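Local coordinates for ABC sugar (Ribose) transporter, periplasmic substrate-binding subunit (Rhodobacter sphaeroides, PDB 3L49), which probably binds a sugar in the periplasm as the substrate-binding subunit of an ABC import system, at residues 66-71 with 90-95; 70-75 with 136-141; 74-79 with 94-99; 101-106 with 253-258. All coordinates share one frame; numbering follows the deposited sequence.

Interaction 1. Residues 66-71 with 90-95; sequences IEQLGN and FTVDTA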
loop_
_atom_site.group_PDB
_atom_site.type_symbol
_atom_site.label_atom_id
_atom_site.label_comp_id
_atom_site.label_asym_id
_atom_site.label_seq_id
_atom_site.Cartn_x
_atom_site.Cartn_y
_atom_site.Cartn_z
ATOM N N ILE A 66 3.145 17.553 1.387
ATOM C CA ILE A 66 2.820 16.229 0.846
ATOM C C ILE A 66 2.653 15.213 1.963
ATOM O O ILE A 66 3.557 14.983 2.755
ATOM C CB ILE A 66 3.856 15.689 -0.168
ATOM C CG1 ILE A 66 4.310 16.768 -1.158
ATOM C CG2 ILE A 66 3.252 14.521 -0.930
ATOM C CD1 ILE A 66 5.368 16.282 -2.142
ATOM N N GLU A 67 1.478 14.606 2.029
ATOM C CA GLU A 67 1.202 13.618 3.054
ATOM C C GLU A 67 1.312 12.218 2.440
ATOM O O GLU A 67 0.766 11.963 1.377
ATOM C CB GLU A 67 -0.193 13.873 3.640
ATOM C CG GLU A 67 -0.436 13.296 5.030
ATOM C CD GLU A 67 -0.568 11.784 5.034
ATOM O OE1 GLU A 67 -1.125 11.227 4.065
ATOM O OE2 GLU A 67 -0.095 11.158 6.002
ATOM N N GLN A 68 1.990 11.302 3.123
ATOM C CA GLN A 68 2.119 9.929 2.623
ATOM C C GLN A 68 1.562 8.877 3.583
ATOM O O GLN A 68 2.033 8.745 4.709
ATOM C CB GLN A 68 3.578 9.636 2.291
ATOM C CG GLN A 68 3.875 8.202 1.935
ATOM C CD GLN A 68 5.308 8.016 1.498
ATOM O OE1 GLN A 68 5.868 8.864 0.807
ATOM N NE2 GLN A 68 5.916 6.902 1.904
ATOM N N LEU A 69 0.550 8.146 3.115
ATOM C CA LEU A 69 -0.079 7.015 3.832
ATOM C C LEU A 69 -0.613 7.326 5.231
ATOM O O LEU A 69 -0.768 8.483 5.604
ATOM C CB LEU A 69 0.841 5.786 3.848
ATOM C CG LEU A 69 0.944 5.061 2.505
ATOM C CD1 LEU A 69 2.272 4.347 2.387
ATOM C CD2 LEU A 69 -0.231 4.093 2.303
ATOM N N GLY A 70 -0.907 6.280 5.999
ATOM C CA GLY A 70 -1.451 6.458 7.336
ATOM C C GLY A 70 -2.958 6.327 7.392
ATOM O O GLY A 70 -3.619 6.154 6.364
ATOM N N ASN A 71 -3.493 6.411 8.607
ATOM C CA ASN A 71 -4.926 6.296 8.847
ATOM C C ASN A 71 -5.639 7.612 8.609
ATOM O O ASN A 71 -5.309 8.624 9.233
ATOM C CB ASN A 71 -5.190 5.807 10.269
ATOM C CG ASN A 71 -5.172 4.294 10.385
ATOM O OD1 ASN A 71 -5.961 3.728 11.134
ATOM N ND2 ASN A 71 -4.280 3.631 9.648
ATOM N N PHE A 90 -1.096 17.948 -0.890
ATOM C CA PHE A 90 -0.948 16.912 -1.894
ATOM C C PHE A 90 -0.753 15.618 -1.136
ATOM O O PHE A 90 -0.185 15.620 -0.045
ATOM C CB PHE A 90 0.265 17.211 -2.773
ATOM C CG PHE A 90 0.076 18.404 -3.652
ATOM C CD1 PHE A 90 -0.386 18.248 -4.954
ATOM C CD2 PHE A 90 0.330 19.690 -3.180
ATOM C CE1 PHE A 90 -0.582 19.348 -5.781
ATOM C CE2 PHE A 90 0.136 20.800 -4.004
ATOM C CZ PHE A 90 -0.324 20.624 -5.302
ATOM N N THR A 91 -1.240 14.513 -1.685
ATOM C CA THR A 91 -1.017 13.222 -1.044
ATOM C C THR A 91 -0.379 12.207 -1.969
ATOM O O THR A 91 -0.530 12.283 -3.190
ATOM C CB THR A 91 -2.317 12.594 -0.497
ATOM O OG1 THR A 91 -3.280 12.508 -1.553
ATOM C CG2 THR A 91 -2.891 13.402 0.672
ATOM N N VAL A 92 0.355 11.268 -1.376
ATOM C CA VAL A 92 0.636 10.019 -2.058
ATOM C C VAL A 92 -0.123 8.899 -1.357
ATOM O O VAL A 92 -0.037 8.740 -0.134
ATOM C CB VAL A 92 2.170 9.747 -2.352
ATOM C CG1 VAL A 92 3.018 10.982 -2.115
ATOM C CG2 VAL A 92 2.729 8.551 -1.611
ATOM N N ASP A 93 -0.943 8.205 -2.149
ATOM C CA ASP A 93 -1.844 7.120 -1.715
ATOM C C ASP A 93 -3.053 7.517 -0.867
ATOM O O ASP A 93 -4.085 6.840 -0.911
ATOM C CB ASP A 93 -1.079 5.956 -1.069
ATOM C CG ASP A 93 -0.455 5.029 -2.093
ATOM O OD1 ASP A 93 -0.430 5.371 -3.295
ATOM O OD2 ASP A 93 0.006 3.942 -1.696
ATOM N N THR A 94 -2.942 8.597 -0.102
ATOM C CA THR A 94 -4.009 8.976 0.818
ATOM C C THR A 94 -5.136 9.682 0.067
ATOM O O THR A 94 -5.099 10.895 -0.151
ATOM C CB THR A 94 -3.472 9.827 1.995
ATOM O OG1 THR A 94 -2.309 9.195 2.544
ATOM C CG2 THR A 94 -4.530 9.973 3.104
ATOM N N ALA A 95 -6.133 8.908 -0.344
ATOM C CA ALA A 95 -7.269 9.463 -1.074
ATOM C C ALA A 95 -8.156 10.277 -0.142
ATOM O O ALA A 95 -8.896 9.719 0.675
ATOM C CB ALA A 95 -8.065 8.357 -1.749
HETATM O O HOH W 1 -3.410 6.595 3.538
#
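Strands 66-68 and 90-92 run parallel as sheet neighbours, their short axes 4.5 Å apart and 26° from each other, with I66 beside F90, E67 beside T91 and Q68 beside V92. E67 carries the two main backbone bonds. E67 N donates to F90 O at 2.8 Å. E67 O accepts from V92 N at 2.9 Å, nearly along the C=O axis. A weak bond, L69 N to V92 O at 3.4 Å, continues the pairing. The strands belong to a beta-alpha-beta unit linked by helix 72-84.

I66, Q68, F90 and V92 share one face. There V92 forks: its CG1 meets I66 CG2 at 3.7 Å, while its CG2 lies against Q68 CG at 3.7 Å. The Q68 chain is extended and runs alongside V92; its amide is bonded to Q27 and to the backbone of D20. E67 and T91 lie opposite. E67 has CG anti to the backbone N (chi1 -158°), then bends at chi2 (-72°) and so swings its acid group to T94. T94 OG1 donates to E67 OE1 at 2.8 Å, almost along the C-O axis. The same hydroxyl accepts from a water that also donates to G70 O. Replacing E67 by an alanine would remove that acid group and would probably loosen the turn at T94. D93, just before T94, has its side chain about 3 Å from a bound unknown ligand, and its OD1 is hydrogen-bonded to T104 OG1.

The chemistry is divided: apolar contact on the I66 face, a buried acid group tying the turn on the other.

Interaction 2. Residues 70-75 with 136-141; sequences GNLDVL and SVPVCK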
loop_
_atom_site.group_PDB
_atom_site.type_symbol
_atom_site.label_atom_id
_atom_site.label_comp_id
_atom_site.label_asym_id
_atom_site.label_seq_id
_atom_site.Cartn_x
_atom_site.Cartn_y
_atom_site.Cartn_z
ATOM N N GLY A 70 -0.907 6.280 5.999
ATOM C CA GLY A 70 -1.451 6.458 7.336
ATOM C C GLY A 70 -2.958 6.327 7.392
ATOM O O GLY A 70 -3.619 6.154 6.364
ATOM N N ASN A 71 -3.493 6.411 8.607
ATOM C CA ASN A 71 -4.926 6.296 8.847
ATOM C C ASN A 71 -5.639 7.612 8.609
ATOM O O ASN A 71 -5.309 8.624 9.233
ATOM C CB ASN A 71 -5.190 5.807 10.269
ATOM C CG ASN A 71 -5.172 4.294 10.385
ATOM O OD1 ASN A 71 -5.961 3.728 11.134
ATOM N ND2 ASN A 71 -4.280 3.631 9.648
ATOM N N LEU A 72 -6.617 7.575 7.703
ATOM C CA LEU A 72 -7.372 8.757 7.278
ATOM C C LEU A 72 -8.203 9.354 8.414
ATOM O O LEU A 72 -8.223 10.574 8.597
ATOM C CB LEU A 72 -8.298 8.406 6.100
ATOM C CG LEU A 72 -8.490 9.353 4.902
ATOM C CD1 LEU A 72 -9.951 9.345 4.460
ATOM C CD2 LEU A 72 -8.025 10.788 5.158
ATOM N N ASP A 73 -8.876 8.484 9.167
ATOM C CA ASP A 73 -9.773 8.897 10.250
ATOM C C ASP A 73 -9.052 9.699 11.328
ATOM O O ASP A 73 -9.602 10.669 11.849
ATOM C CB ASP A 73 -10.518 7.691 10.851
ATOM C CG ASP A 73 -9.579 6.618 11.411
ATOM O OD1 ASP A 73 -8.432 6.480 10.924
ATOM O OD2 ASP A 73 -10.006 5.901 12.345
ATOM N N VAL A 74 -7.814 9.303 11.627
ATOM C CA VAL A 74 -6.968 10.017 12.574
ATOM C C VAL A 74 -6.519 11.357 11.979
ATOM O O VAL A 74 -6.565 12.397 12.651
ATOM C CB VAL A 74 -5.729 9.172 12.995
ATOM C CG1 VAL A 74 -4.977 9.845 14.144
ATOM C CG2 VAL A 74 -6.143 7.758 13.402
ATOM N N LEU A 75 -6.113 11.321 10.713
ATOM C CA LEU A 75 -5.555 12.485 10.027
ATOM C C LEU A 75 -6.560 13.584 9.692
ATOM O O LEU A 75 -6.208 14.763 9.752
ATOM C CB LEU A 75 -4.811 12.048 8.759
ATOM C CG LEU A 75 -3.290 11.818 8.758
ATOM C CD1 LEU A 75 -2.667 11.638 10.149
ATOM C CD2 LEU A 75 -2.963 10.638 7.853
ATOM N N SER A 136 -8.568 0.916 7.219
ATOM C CA SER A 136 -8.615 2.376 7.411
ATOM C C SER A 136 -7.610 3.162 6.543
ATOM O O SER A 136 -7.608 4.403 6.546
ATOM C CB SER A 136 -8.383 2.705 8.881
ATOM O OG SER A 136 -7.157 2.146 9.314
ATOM N N VAL A 137 -6.743 2.442 5.832
ATOM C CA VAL A 137 -5.875 3.038 4.824
ATOM C C VAL A 137 -6.621 2.945 3.489
ATOM O O VAL A 137 -6.986 1.842 3.070
ATOM C CB VAL A 137 -4.511 2.306 4.754
ATOM C CG1 VAL A 137 -3.572 2.975 3.772
ATOM C CG2 VAL A 137 -3.880 2.258 6.123
ATOM N N PRO A 138 -6.889 4.103 2.845
ATOM C CA PRO A 138 -7.622 4.233 1.574
ATOM C C PRO A 138 -7.310 3.188 0.492
ATOM O O PRO A 138 -8.243 2.577 -0.036
ATOM C CB PRO A 138 -7.241 5.639 1.099
ATOM C CG PRO A 138 -7.078 6.400 2.357
ATOM C CD PRO A 138 -6.505 5.429 3.370
ATOM N N VAL A 139 -6.029 2.974 0.178
ATOM C CA VAL A 139 -5.644 2.019 -0.876
ATOM C C VAL A 139 -5.954 0.561 -0.523
ATOM O O VAL A 139 -6.311 -0.233 -1.391
ATOM C CB VAL A 139 -4.174 2.185 -1.347
ATOM C CG1 VAL A 139 -3.937 3.606 -1.819
ATOM C CG2 VAL A 139 -3.159 1.802 -0.252
ATOM N N CYS A 140 -5.880 0.227 0.758
ATOM C CA CYS A 140 -6.207 -1.116 1.210
ATOM C C CYS A 140 -7.711 -1.331 1.275
ATOM O O CYS A 140 -8.188 -2.460 1.153
ATOM C CB CYS A 140 -5.550 -1.393 2.563
ATOM S SG CYS A 140 -3.787 -1.805 2.434
ATOM N N LYS A 141 -8.445 -0.239 1.476
ATOM C CA LYS A 141 -9.910 -0.236 1.420
ATOM C C LYS A 141 -10.367 -0.593 0.011
ATOM O O LYS A 141 -11.257 -1.430 -0.162
ATOM C CB LYS A 141 -10.438 1.147 1.824
ATOM C CG LYS A 141 -11.914 1.224 2.185
ATOM C CD LYS A 141 -12.754 1.794 1.057
ATOM C CE LYS A 141 -14.164 2.092 1.522
ATOM N NZ LYS A 141 -14.200 3.352 2.312
#
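The S136 hydroxyl comes in over the face of the N71 amide. S136 OG donates to N71 OD1 at 2.7 Å, but from above the amide rather than along a lone pair: the hydroxyl stands 57° out of the carbonyl plane, and the C=O...O angle is only 98°. The rotamers set this up. N71 has CG anti to its own carbonyl carbon, beside the backbone N. S136 holds OG in the crowded position between N and C (chi1 56°). N71 ND2 is 3.3 Å from the same S136 OG, at an angle too poor for a bond. N71 ND2 lies 3.8 Å from V137 CG2, the two side chains crossing at about a right angle.

Two helix starts face each other here: N71 is the N-cap residue of helix 72-84, and V137 that of helix 138-152. In the two-lobed fold of periplasmic sugar-binding proteins these helices belong to different lobes, so the contact reaches across the ligand cleft. This is consistent with a closed arrangement of the lobes. The side chain of V137 lies about 4 Å from an unknown bound ligand.

Next to the polar pair, L72 crosses P138 obliquely, CG to CG at 4.1 Å, and it also touches T96. V137 CG2 is in contact with G70 O at 3.9 Å. G70 itself turns with a positive phi, where a CB would press on the preceding carbonyl and on L75 CD2. Behind V137, the first turn of helix 138-152 is closed by K141 N to V137 O at 3.0 Å, and C140 in that turn forms a disulfide with C198.

Interaction 3. Residues 74-79 with 94-99; sequences VLNPWL and TATPHA
Helix 72-84, the connection of a beta-alpha-beta unit, packs here on the loop that follows strand 89-92. The loop makes a type I beta turn from T96 to A99, and H98 in that turn carries the contact. Its CG is anti to the carbonyl carbon, which turns the imidazole toward the helix. L79 CB sits over one ring face in a CH-pi contact, 4.2 Å from the H98 ring centroid and 28° off the normal. N76 OD1 lies at the edge, in the ring plane, 3.5 Å from H98 CD2, and the amide is tilted 51° to the ring. L79 reaches further with CD1, which touches T96 CG2 at 4.0 Å. T96 OG1 is anti to its backbone N and accepts a weak bond from H98 N at 3.4 Å, beside the turn bond from A99 N to T96 O.

The helix is kinked at P77 and W78: the N atoms of both lack the usual bond four residues back. W78 N bonds instead to L75 O, three back, which L79 N also uses. H98 ND1 is hydrogen-bonded to N83 OD1. Replacing H98 by an alanine would remove the ring and would probably leave L79 less well packed and N83 without this partner.

Apart from that ND1 bond, the ring is packed by L79 over its face, with N76 OD1 close to its edge. The bond to N83 OD1 is consistent with a proton on ND1.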
loop_
_atom_site.group_PDB
_atom_site.type_symbol
_atom_site.label_atom_id
_atom_site.label_comp_id
_atom_site.label_asym_id
_atom_site.label_seq_id
_atom_site.Cartn_x
_atom_site.Cartn_y
_atom_site.Cartn_z
ATOM N N VAL A 74 -7.814 9.303 11.627
ATOM C CA VAL A 74 -6.968 10.017 12.574
ATOM C C VAL A 74 -6.519 11.357 11.979
ATOM O O VAL A 74 -6.565 12.397 12.651
ATOM C CB VAL A 74 -5.729 9.172 12.995
ATOM C CG1 VAL A 74 -4.977 9.845 14.144
ATOM C CG2 VAL A 74 -6.143 7.758 13.402
ATOM N N LEU A 75 -6.113 11.321 10.713
ATOM C CA LEU A 75 -5.555 12.485 10.027
ATOM C C LEU A 75 -6.560 13.584 9.692
ATOM O O LEU A 75 -6.208 14.763 9.752
ATOM C CB LEU A 75 -4.811 12.048 8.759
ATOM C CG LEU A 75 -3.290 11.818 8.758
ATOM C CD1 LEU A 75 -2.667 11.638 10.149
ATOM C CD2 LEU A 75 -2.963 10.638 7.853
ATOM N N ASN A 76 -7.793 13.198 9.355
ATOM C CA ASN A 76 -8.834 14.137 8.872
ATOM C C ASN A 76 -8.903 15.542 9.511
ATOM O O ASN A 76 -8.811 16.537 8.775
ATOM C CB ASN A 76 -10.226 13.483 8.845
ATOM C CG ASN A 76 -10.497 12.734 7.560
ATOM O OD1 ASN A 76 -10.118 13.176 6.472
ATOM N ND2 ASN A 76 -11.172 11.592 7.677
ATOM N N PRO A 77 -9.030 15.634 10.867
ATOM C CA PRO A 77 -9.099 16.982 11.467
ATOM C C PRO A 77 -7.816 17.794 11.297
ATOM O O PRO A 77 -7.865 19.021 11.298
ATOM C CB PRO A 77 -9.329 16.704 12.958
ATOM C CG PRO A 77 -9.794 15.285 13.032
ATOM C CD PRO A 77 -9.114 14.587 11.912
ATOM N N TRP A 78 -6.687 17.106 11.146
ATOM C CA TRP A 78 -5.393 17.772 10.991
ATOM C C TRP A 78 -5.158 18.192 9.552
ATOM O O TRP A 78 -4.539 19.227 9.296
ATOM C CB TRP A 78 -4.266 16.899 11.559
ATOM C CG TRP A 78 -4.477 16.710 13.027
ATOM C CD1 TRP A 78 -4.987 15.605 13.650
ATOM C CD2 TRP A 78 -4.272 17.693 14.055
ATOM N NE1 TRP A 78 -5.084 15.829 15.003
ATOM C CE2 TRP A 78 -4.657 17.105 15.277
ATOM C CE3 TRP A 78 -3.786 19.011 14.060
ATOM C CZ2 TRP A 78 -4.560 17.784 16.498
ATOM C CZ3 TRP A 78 -3.699 19.687 15.271
ATOM C CH2 TRP A 78 -4.086 19.071 16.472
ATOM N N LEU A 79 -5.685 17.390 8.628
ATOM C CA LEU A 79 -5.721 17.725 7.210
ATOM C C LEU A 79 -6.603 18.951 6.974
ATOM O O LEU A 79 -6.265 19.824 6.170
ATOM C CB LEU A 79 -6.231 16.533 6.397
ATOM C CG LEU A 79 -5.410 15.238 6.413
ATOM C CD1 LEU A 79 -6.112 14.154 5.619
ATOM C CD2 LEU A 79 -3.983 15.434 5.892
ATOM N N THR A 94 -2.942 8.597 -0.102
ATOM C CA THR A 94 -4.009 8.976 0.818
ATOM C C THR A 94 -5.136 9.682 0.067
ATOM O O THR A 94 -5.099 10.895 -0.151
ATOM C CB THR A 94 -3.472 9.827 1.995
ATOM O OG1 THR A 94 -2.309 9.195 2.544
ATOM C CG2 THR A 94 -4.530 9.973 3.104
ATOM N N ALA A 95 -6.133 8.908 -0.344
ATOM C CA ALA A 95 -7.269 9.463 -1.074
ATOM C C ALA A 95 -8.156 10.277 -0.142
ATOM O O ALA A 95 -8.896 9.719 0.675
ATOM C CB ALA A 95 -8.065 8.357 -1.749
ATOM N N THR A 96 -8.055 11.601 -0.256
ATOM C CA THR A 96 -8.875 12.511 0.550
ATOM C C THR A 96 -9.322 13.750 -0.234
ATOM O O THR A 96 -8.550 14.281 -1.033
ATOM C CB THR A 96 -8.187 12.903 1.916
ATOM O OG1 THR A 96 -9.099 13.668 2.718
ATOM C CG2 THR A 96 -6.868 13.693 1.722
ATOM N N PRO A 97 -10.584 14.190 -0.031
ATOM C CA PRO A 97 -11.087 15.480 -0.522
ATOM C C PRO A 97 -10.281 16.710 -0.059
ATOM O O PRO A 97 -10.334 17.752 -0.709
ATOM C CB PRO A 97 -12.500 15.546 0.062
ATOM C CG PRO A 97 -12.887 14.130 0.274
ATOM C CD PRO A 97 -11.643 13.417 0.651
ATOM N N HIS A 98 -9.548 16.584 1.047
ATOM C CA HIS A 98 -8.725 17.667 1.582
ATOM C C HIS A 98 -7.548 18.020 0.649
ATOM O O HIS A 98 -6.981 19.103 0.749
ATOM C CB HIS A 98 -8.183 17.295 2.965
ATOM C CG HIS A 98 -9.228 17.193 4.037
ATOM N ND1 HIS A 98 -9.890 18.294 4.544
ATOM C CD2 HIS A 98 -9.697 16.123 4.724
ATOM C CE1 HIS A 98 -10.737 17.901 5.481
ATOM N NE2 HIS A 98 -10.637 16.589 5.611
ATOM N N ALA A 99 -7.204 17.105 -0.257
ATOM C CA ALA A 99 -6.063 17.265 -1.162
ATOM C C ALA A 99 -6.420 17.845 -2.536
ATOM O O ALA A 99 -7.458 17.519 -3.110
ATOM C CB ALA A 99 -5.349 15.926 -1.332
#

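Interaction 4. Residues 101-106 with 253-258; sequences NNTTSN and KLAVQN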
loop_
_atom_site.group_PDB
_atom_site.type_symbol
_atom_site.label_atom_id
_atom_site.label_comp_id
_atom_site.label_asym_id
_atom_site.label_seq_id
_atom_site.Cartn_x
_atom_site.Cartn_y
_atom_site.Cartn_z
ATOM N N ASN A 101 -4.448 17.108 -5.057
ATOM C CA ASN A 101 -4.049 16.006 -5.918
ATOM C C ASN A 101 -3.638 14.808 -5.065
ATOM O O ASN A 101 -3.045 14.966 -3.999
ATOM C CB ASN A 101 -2.907 16.464 -6.855
ATOM C CG ASN A 101 -2.260 15.307 -7.631
ATOM O OD1 ASN A 101 -1.373 14.622 -7.118
ATOM N ND2 ASN A 101 -2.690 15.104 -8.878
ATOM N N ASN A 102 -3.975 13.618 -5.539
ATOM C CA ASN A 102 -3.497 12.380 -4.959
ATOM C C ASN A 102 -2.729 11.587 -6.002
ATOM O O ASN A 102 -3.329 11.076 -6.937
ATOM C CB ASN A 102 -4.672 11.549 -4.438
ATOM C CG ASN A 102 -4.228 10.231 -3.836
ATOM O OD1 ASN A 102 -3.305 10.183 -3.021
ATOM N ND2 ASN A 102 -4.885 9.153 -4.232
ATOM N N THR A 103 -1.407 11.499 -5.853
ATOM C CA THR A 103 -0.593 10.651 -6.723
ATOM C C THR A 103 -0.531 9.240 -6.130
ATOM O O THR A 103 -0.309 9.081 -4.941
ATOM C CB THR A 103 0.823 11.241 -6.952
ATOM O OG1 THR A 103 0.701 12.563 -7.496
ATOM C CG2 THR A 103 1.620 10.384 -7.931
ATOM N N THR A 104 -0.736 8.226 -6.968
ATOM C CA THR A 104 -0.994 6.861 -6.500
ATOM C C THR A 104 -0.885 5.872 -7.667
ATOM O O THR A 104 -0.305 6.198 -8.687
ATOM C CB THR A 104 -2.395 6.781 -5.802
ATOM O OG1 THR A 104 -2.617 5.474 -5.252
ATOM C CG2 THR A 104 -3.533 7.163 -6.769
ATOM N N SER A 105 -1.425 4.664 -7.499
ATOM C CA SER A 105 -1.592 3.700 -8.580
ATOM C C SER A 105 -3.076 3.455 -8.791
ATOM O O SER A 105 -3.904 3.952 -8.022
ATOM C CB SER A 105 -0.909 2.382 -8.235
ATOM O OG SER A 105 0.494 2.531 -8.209
ATOM N N ASN A 106 -3.417 2.691 -9.828
ATOM C CA ASN A 106 -4.811 2.343 -10.064
ATOM C C ASN A 106 -5.165 1.130 -9.229
ATOM O O ASN A 106 -5.046 -0.013 -9.670
ATOM C CB ASN A 106 -5.093 2.097 -11.545
ATOM C CG ASN A 106 -6.585 2.003 -11.852
ATOM O OD1 ASN A 106 -7.414 1.845 -10.954
ATOM N ND2 ASN A 106 -6.931 2.100 -13.133
ATOM N N LYS A 253 8.089 10.898 -7.179
ATOM C CA LYS A 253 8.548 11.848 -8.195
ATOM C C LYS A 253 7.401 12.648 -8.795
ATOM O O LYS A 253 7.508 13.862 -8.950
ATOM C CB LYS A 253 9.254 11.107 -9.319
ATOM C CG LYS A 253 10.455 11.833 -9.854
ATOM C CD LYS A 253 10.877 11.307 -11.210
ATOM C CE LYS A 253 12.359 11.571 -11.448
ATOM N NZ LYS A 253 12.599 12.301 -12.720
ATOM N N LEU A 254 6.305 11.957 -9.110
ATOM C CA LEU A 254 5.158 12.555 -9.802
ATOM C C LEU A 254 4.357 13.495 -8.908
ATOM O O LEU A 254 3.819 14.499 -9.382
ATOM C CB LEU A 254 4.236 11.461 -10.351
ATOM C CG LEU A 254 4.629 10.667 -11.600
ATOM C CD1 LEU A 254 3.830 9.368 -11.670
ATOM C CD2 LEU A 254 4.438 11.506 -12.861
ATOM N N ALA A 255 4.276 13.144 -7.623
ATOM C CA ALA A 255 3.621 13.957 -6.607
ATOM C C ALA A 255 4.276 15.331 -6.459
ATOM O O ALA A 255 3.582 16.333 -6.316
ATOM C CB ALA A 255 3.602 13.221 -5.271
ATOM N N VAL A 256 5.607 15.366 -6.517
ATOM C CA VAL A 256 6.368 16.610 -6.391
ATOM C C VAL A 256 6.159 17.511 -7.614
ATOM O O VAL A 256 6.107 18.737 -7.487
ATOM C CB VAL A 256 7.875 16.338 -6.101
ATOM C CG1 VAL A 256 8.681 17.632 -6.039
ATOM C CG2 VAL A 256 8.021 15.600 -4.792
ATOM N N GLN A 257 6.013 16.926 -8.796
ATOM C CA GLN A 257 5.740 17.779 -9.951
ATOM C C GLN A 257 4.283 18.198 -10.071
ATOM O O GLN A 257 3.989 19.148 -10.768
ATOM C CB GLN A 257 6.310 17.251 -11.265
ATOM C CG GLN A 257 6.564 15.787 -11.327
ATOM C CD GLN A 257 7.833 15.476 -12.090
ATOM O OE1 GLN A 257 7.822 14.673 -13.014
ATOM N NE2 GLN A 257 8.935 16.118 -11.710
ATOM N N ASN A 258 3.387 17.512 -9.373
ATOM C CA ASN A 258 2.049 18.046 -9.153
ATOM C C ASN A 258 2.096 19.281 -8.256
ATOM O O ASN A 258 1.408 20.268 -8.519
ATOM C CB ASN A 258 1.119 16.987 -8.570
ATOM C CG ASN A 258 0.576 16.054 -9.630
ATOM O OD1 ASN A 258 0.241 16.483 -10.737
ATOM N ND2 ASN A 258 0.491 14.769 -9.300
#
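N258 ND2 donates to T103 OG1 at 2.9 Å. The hydroxyl lies in the N258 amide plane, but the bond is bent, with an N-H...O angle of 130°. T103 sets OG1 anti to its carbonyl carbon (chi1 -57°), which points the oxygen to N258 and leaves the methyl for L254: T103 CG2 touches L254 CB at 3.7 Å. A255 also packs on T103, with A255 CA 3.4 Å from T103 OG1. The N101 and N258 side chains cross at about a right angle, with their amide planes 48° apart. N101 OD1 is 2.9 Å from N258 ND2, yet the angle is too poor for a bond.

In the layered alpha/beta lobe, helix 248-263 packs on one face of the sheet that holds strand 101-105. The helix runs nearly antiparallel to the strand, with their short axes 8.1 Å apart.

Further out, N258 ND2 has a second acceptor in T272 OG1 of the neighbouring strand 271-280. N101 ND2 is bonded to K269 O and to T272 OG1, which fixes its amide. On the other flank T103 is joined through its backbone to T91 and D93 of the preceding strand and its turn. A255 also rests on V92, and N258 on F90.

Overall arrangement
Interactions 1 and 4 are buried and work on the same sheet. Interaction 1 pairs two strands. Interaction 4 lays a helix on the next strand, and T91 O to T103 N carries one into the other. Interactions 2 and 3 are only partly buried and use successive turns of helix 72-84. They differ in partner: 94-99 belongs to the same lobe, 136-141 to the other side of the cleft. Backbone hydrogen bonds between the segments occur in interaction 1 alone. Interactions 1, 2 and 4 each have one side-chain hydrogen bond between segments; interaction 3 has none and relies on ring-face packing. Side chains of interactions 1 and 2 come within about 3 to 4 Å of the bound ligand; that of T103 is about 11 Å away.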